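Local coordinates for protein peroxiredoxin (Akkermansia muciniphila, PDB 6KHX) that probably reduces peroxides as a typical 2-Cys peroxiredoxin of the thioredoxin-fold AhpC/TSA family, using redox-active cysteine thiols, at residues Ala8-Ala13 against Ser26-Lys31; Tyr113-Gly118 against Gly139-Asp144. One frame throughout, in Å; residues are numbered along the deposited sequence.

Contact 1: residues Ala8-Ala13 against Ser26-Lys31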
loop_
_atom_site.group_PDB
_atom_site.type_symbol
_atom_site.label_atom_id
_atom_site.label_comp_id
_atom_site.label_asym_id
_atom_site.label_seq_id
_atom_site.Cartn_x
_atom_site.Cartn_y
_atom_site.Cartn_z
ATOM N N ALA B 8 -31.095 -0.396 -16.833
ATOM C CA ALA B 8 -30.403 -1.154 -17.854
ATOM C C ALA B 8 -29.175 -0.362 -18.297
ATOM O O ALA B 8 -29.313 0.802 -18.697
ATOM C CB ALA B 8 -31.327 -1.422 -19.041
ATOM N N PRO B 9 -27.980 -0.950 -18.264
ATOM C CA PRO B 9 -26.774 -0.178 -18.582
ATOM C C PRO B 9 -26.872 0.493 -19.941
ATOM O O PRO B 9 -27.350 -0.086 -20.917
ATOM C CB PRO B 9 -25.658 -1.228 -18.538
ATOM C CG PRO B 9 -26.154 -2.238 -17.563
ATOM C CD PRO B 9 -27.654 -2.302 -17.779
ATOM N N HIS B 10 -26.401 1.733 -19.986
ATOM C CA HIS B 10 -26.448 2.522 -21.201
ATOM C C HIS B 10 -25.434 1.995 -22.213
ATOM O O HIS B 10 -24.370 1.481 -21.859
ATOM C CB HIS B 10 -26.157 3.988 -20.865
ATOM C CG HIS B 10 -25.921 4.857 -22.061
ATOM N ND1 HIS B 10 -26.948 5.370 -22.826
ATOM C CD2 HIS B 10 -24.772 5.288 -22.634
ATOM C CE1 HIS B 10 -26.442 6.091 -23.811
ATOM N NE2 HIS B 10 -25.123 6.054 -23.720
ATOM N N PHE B 11 -25.777 2.118 -23.486
ATOM C CA PHE B 11 -24.807 1.837 -24.528
ATOM C C PHE B 11 -25.149 2.690 -25.738
ATOM O O PHE B 11 -26.199 3.329 -25.798
ATOM C CB PHE B 11 -24.751 0.342 -24.884
ATOM C CG PHE B 11 -26.056 -0.235 -25.399
ATOM C CD1 PHE B 11 -26.427 -0.077 -26.732
ATOM C CD2 PHE B 11 -26.870 -0.990 -24.574
ATOM C CE1 PHE B 11 -27.607 -0.620 -27.213
ATOM C CE2 PHE B 11 -28.050 -1.538 -25.051
ATOM C CZ PHE B 11 -28.419 -1.352 -26.371
ATOM N N SER B 12 -24.228 2.707 -26.694
ATOM C CA SER B 12 -24.428 3.440 -27.939
ATOM C C SER B 12 -23.514 2.778 -28.959
ATOM O O SER B 12 -22.287 2.857 -28.833
ATOM C CB SER B 12 -24.117 4.926 -27.771
ATOM O OG SER B 12 -24.243 5.621 -29.003
ATOM N N ALA B 13 -24.105 2.076 -29.917
ATOM C CA ALA B 13 -23.331 1.246 -30.821
ATOM C C ALA B 13 -23.942 1.302 -32.213
ATOM O O ALA B 13 -25.040 1.824 -32.421
ATOM C CB ALA B 13 -23.255 -0.198 -30.317
ATOM N N SER B 26 -29.031 3.463 -29.270
ATOM C CA SER B 26 -29.060 3.391 -27.817
ATOM C C SER B 26 -30.497 3.158 -27.385
ATOM O O SER B 26 -31.442 3.512 -28.096
ATOM C CB SER B 26 -28.506 4.672 -27.181
ATOM O OG SER B 26 -28.666 4.660 -25.776
ATOM N N LEU B 27 -30.661 2.606 -26.187
ATOM C CA LEU B 27 -32.005 2.441 -25.652
ATOM C C LEU B 27 -32.544 3.722 -25.024
ATOM O O LEU B 27 -33.685 3.724 -24.550
ATOM C CB LEU B 27 -32.035 1.296 -24.631
ATOM C CG LEU B 27 -31.603 -0.079 -25.156
ATOM C CD1 LEU B 27 -31.844 -1.173 -24.120
ATOM C CD2 LEU B 27 -32.297 -0.418 -26.473
ATOM N N ASP B 28 -31.756 4.803 -25.019
ATOM C CA ASP B 28 -32.240 6.093 -24.536
ATOM C C ASP B 28 -33.522 6.502 -25.248
ATOM O O ASP B 28 -34.453 7.022 -24.620
ATOM C CB ASP B 28 -31.164 7.162 -24.733
ATOM C CG ASP B 28 -30.031 7.046 -23.731
ATOM O OD1 ASP B 28 -30.156 6.254 -22.769
ATOM O OD2 ASP B 28 -29.005 7.738 -23.917
ATOM N N GLN B 29 -33.582 6.267 -26.564
ATOM C CA GLN B 29 -34.722 6.692 -27.370
ATOM C C GLN B 29 -36.041 6.143 -26.843
ATOM O O GLN B 29 -37.094 6.746 -27.076
ATOM C CB GLN B 29 -34.520 6.257 -28.819
ATOM C CG GLN B 29 -34.356 4.761 -28.982
ATOM C CD GLN B 29 -34.008 4.374 -30.393
ATOM O OE1 GLN B 29 -34.815 4.531 -31.312
ATOM N NE2 GLN B 29 -32.788 3.888 -30.586
ATOM N N PHE B 30 -36.016 5.006 -26.149
ATOM C CA PHE B 30 -37.249 4.387 -25.685
ATOM C C PHE B 30 -37.668 4.849 -24.300
ATOM O O PHE B 30 -38.814 4.597 -23.907
ATOM C CB PHE B 30 -37.118 2.855 -25.683
ATOM C CG PHE B 30 -36.692 2.290 -27.002
ATOM C CD1 PHE B 30 -37.501 2.426 -28.118
ATOM C CD2 PHE B 30 -35.478 1.633 -27.131
ATOM C CE1 PHE B 30 -37.109 1.914 -29.345
ATOM C CE2 PHE B 30 -35.078 1.119 -28.349
ATOM C CZ PHE B 30 -35.894 1.259 -29.461
ATOM N N LYS B 31 -36.786 5.522 -23.562
ATOM C CA LYS B 31 -37.123 5.933 -22.205
ATOM C C LYS B 31 -38.339 6.847 -22.219
ATOM O O LYS B 31 -38.403 7.808 -22.992
ATOM C CB LYS B 31 -35.941 6.633 -21.539
ATOM C CG LYS B 31 -34.847 5.702 -21.051
ATOM C CD LYS B 31 -34.008 6.381 -19.972
ATOM C CE LYS B 31 -32.622 5.759 -19.881
ATOM N NZ LYS B 31 -31.756 6.487 -18.921
HETATM O O HOH W 1 -29.303 4.166 -21.914
HETATM O O HOH W 2 -28.688 2.340 -24.065
#
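The His10 ring meets Asp28 OD2 at its edge, near the ring plane, and water 1 in that plane. The Phe11 ring has water 2 over one face, offset toward the rim, and Leu27 comes to it obliquely, with CG 3.6 Å from Phe11 CZ. Ser26 forms an ST turn at the start of the 3-10 segment 28-30: its OG accepts from Asp28 N at 3.2 Å. With Ser26 OG anti to the backbone N (chi1 174°), this hydroxyl donates to Phe11 O at 2.8 Å, nearly along the C=O axis. An alanine in place of Ser26 would lose both bonds and would probably loosen the hold between the turn and 8-13. Water 2 adds a bridge, accepting from Phe11 N and Leu27 N. Farther out, the imidazole and the carboxylate lie with planes 23° apart. The bond from His10 ND1 to Asp28 OD1 is weak, 3.3 Å long, but water 1 also joins these two atoms. This surface contact joins the loop before strand 13-17 to the loop before strand 35-40. Within the turn, Gln29 NE2 donates to Ser26 O at 2.9 Å, in the carbonyl plane.

Contact 2: residues Tyr113-Gly118 against Gly139-Asp144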
loop_
_atom_site.group_PDB
_atom_site.type_symbol
_atom_site.label_atom_id
_atom_site.label_comp_id
_atom_site.label_asym_id
_atom_site.label_seq_id
_atom_site.Cartn_x
_atom_site.Cartn_y
_atom_site.Cartn_z
ATOM N N TYR B 113 -24.193 -6.272 -19.131
ATOM C CA TYR B 113 -25.426 -6.989 -18.847
ATOM C C TYR B 113 -25.195 -8.371 -18.244
ATOM O O TYR B 113 -26.169 -9.078 -17.958
ATOM C CB TYR B 113 -26.265 -7.089 -20.124
ATOM C CG TYR B 113 -27.007 -5.810 -20.434
ATOM C CD1 TYR B 113 -26.356 -4.722 -21.008
ATOM C CD2 TYR B 113 -28.357 -5.679 -20.128
ATOM C CE1 TYR B 113 -27.033 -3.544 -21.281
ATOM C CE2 TYR B 113 -29.040 -4.508 -20.397
ATOM C CZ TYR B 113 -28.376 -3.442 -20.973
ATOM O OH TYR B 113 -29.069 -2.278 -21.241
ATOM N N GLY B 114 -23.940 -8.765 -18.028
ATOM C CA GLY B 114 -23.648 -10.025 -17.365
ATOM C C GLY B 114 -23.941 -11.263 -18.189
ATOM O O GLY B 114 -24.232 -12.322 -17.622
ATOM N N VAL B 115 -23.858 -11.164 -19.517
ATOM C CA VAL B 115 -24.139 -12.277 -20.411
ATOM C C VAL B 115 -22.921 -12.716 -21.205
ATOM O O VAL B 115 -23.036 -13.625 -22.035
ATOM C CB VAL B 115 -25.295 -11.937 -21.374
ATOM C CG1 VAL B 115 -26.556 -11.595 -20.596
ATOM C CG2 VAL B 115 -24.885 -10.799 -22.295
ATOM N N LEU B 116 -21.762 -12.104 -20.986
ATOM C CA LEU B 116 -20.571 -12.442 -21.754
ATOM C C LEU B 116 -19.987 -13.749 -21.238
ATOM O O LEU B 116 -19.709 -13.877 -20.042
ATOM C CB LEU B 116 -19.542 -11.324 -21.664
ATOM C CG LEU B 116 -18.388 -11.442 -22.650
ATOM C CD1 LEU B 116 -18.928 -11.444 -24.069
ATOM C CD2 LEU B 116 -17.437 -10.290 -22.442
ATOM N N ALA B 117 -19.821 -14.722 -22.131
ATOM C CA ALA B 117 -19.197 -15.988 -21.780
ATOM C C ALA B 117 -17.678 -15.837 -21.698
ATOM O O ALA B 117 -17.111 -14.776 -21.979
ATOM C CB ALA B 117 -19.581 -17.067 -22.787
ATOM N N GLY B 118 -17.009 -16.924 -21.329
ATOM C CA GLY B 118 -15.565 -16.964 -21.266
ATOM C C GLY B 118 -15.000 -16.572 -19.914
ATOM O O GLY B 118 -15.681 -16.044 -19.033
ATOM N N GLY B 139 -29.242 -14.334 -23.596
ATOM C CA GLY B 139 -29.692 -13.502 -22.482
ATOM C C GLY B 139 -30.893 -12.656 -22.885
ATOM O O GLY B 139 -30.932 -12.131 -23.991
ATOM N N LEU B 140 -31.841 -12.491 -21.973
ATOM C CA LEU B 140 -33.024 -11.701 -22.300
ATOM C C LEU B 140 -33.392 -10.814 -21.121
ATOM O O LEU B 140 -33.352 -11.253 -19.968
ATOM C CB LEU B 140 -34.216 -12.589 -22.693
ATOM C CG LEU B 140 -35.494 -11.848 -23.103
ATOM C CD1 LEU B 140 -36.174 -12.527 -24.289
ATOM C CD2 LEU B 140 -36.458 -11.727 -21.926
ATOM N N PHE B 141 -33.726 -9.558 -21.419
ATOM C CA PHE B 141 -34.051 -8.565 -20.403
ATOM C C PHE B 141 -35.326 -7.833 -20.778
ATOM O O PHE B 141 -35.513 -7.438 -21.939
ATOM C CB PHE B 141 -32.919 -7.538 -20.208
ATOM C CG PHE B 141 -31.596 -8.154 -19.867
ATOM C CD1 PHE B 141 -30.787 -8.693 -20.859
ATOM C CD2 PHE B 141 -31.173 -8.221 -18.552
ATOM C CE1 PHE B 141 -29.582 -9.271 -20.547
ATOM C CE2 PHE B 141 -29.966 -8.801 -18.231
ATOM C CZ PHE B 141 -29.167 -9.325 -19.228
ATOM N N LEU B 142 -36.197 -7.656 -19.784
ATOM C CA LEU B 142 -37.366 -6.794 -19.889
ATOM C C LEU B 142 -37.053 -5.469 -19.197
ATOM O O LEU B 142 -36.730 -5.446 -18.005
ATOM C CB LEU B 142 -38.588 -7.457 -19.256
ATOM C CG LEU B 142 -39.835 -6.571 -19.264
ATOM C CD1 LEU B 142 -40.149 -6.126 -20.692
ATOM C CD2 LEU B 142 -41.021 -7.276 -18.625
ATOM N N ILE B 143 -37.132 -4.373 -19.950
ATOM C CA ILE B 143 -36.808 -3.034 -19.473
ATOM C C ILE B 143 -38.073 -2.190 -19.554
ATOM O O ILE B 143 -38.693 -2.112 -20.619
ATOM C CB ILE B 143 -35.679 -2.410 -20.314
ATOM C CG1 ILE B 143 -34.466 -3.344 -20.360
ATOM C CG2 ILE B 143 -35.292 -1.057 -19.776
ATOM C CD1 ILE B 143 -33.478 -2.997 -21.449
ATOM N N ASP B 144 -38.465 -1.568 -18.440
ATOM C CA ASP B 144 -39.696 -0.785 -18.454
ATOM C C ASP B 144 -39.430 0.605 -19.041
ATOM O O ASP B 144 -38.318 0.932 -19.470
ATOM C CB ASP B 144 -40.339 -0.744 -17.060
ATOM C CG ASP B 144 -39.551 0.071 -16.028
ATOM O OD1 ASP B 144 -38.712 0.926 -16.390
ATOM O OD2 ASP B 144 -39.783 -0.160 -14.818
#
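Helix 108-112 ends in a Schellman motif at Gly114, whose phi is positive (71°), and the chain then passes strand 138-143, coming closest at Val115 and Gly139, with CA atoms 6.1 Å apart. No hydrogen bond links the two segments, and side-chain packing joins them. Phe141 is central. Its CG is anti to the carbonyl carbon, and its ring reaches the loop with one face under Tyr113. Tyr113 sends its edge to that face in a T-shaped pair, centroids of the Tyr113 and Phe141 rings 5.1 Å apart and planes at 72°. Tyr113 CD2 sits over the centre of the Phe141 ring. Val115 meets the same ring tip to tip, in plane at its edge, with CG1 3.7 Å from Phe141 CZ. Val115 CG1 also lies 4.1 Å from Gly139 CA, where a side chain on the glycine would clash with it. The Tyr113 hydroxyl is hydrogen-bonded to Pro9 O. On the strand, Phe141 also touches Val149 and Gln152 of the neighbouring strand 149-155. All five touching residues are buried. This is aromatic and aliphatic core packing between a helix-ending loop and the central mixed sheet of a thioredoxin-fold peroxiredoxin.

In the fold
Contact 1 lies at the surface and contact 2 in the core, with centres about 14 Å apart. They follow one another along the chain and share no segment, but they touch. Ala8 packs on both Tyr113 and Ile143, and Leu27 CD1 lies 3.6 Å from Ile143 CD1. Contact 1 joins two loops, each leading to a strand of the mixed sheet, whereas contact 2 sets a loop against strand 138-143 of that sheet. Their chemistry follows their depth. The outer contact relies on hydroxyl, carboxylate, imidazole and water, with one apolar pair on its inner side. The buried one has no polar bond between its segments and depends on rings and methyl groups.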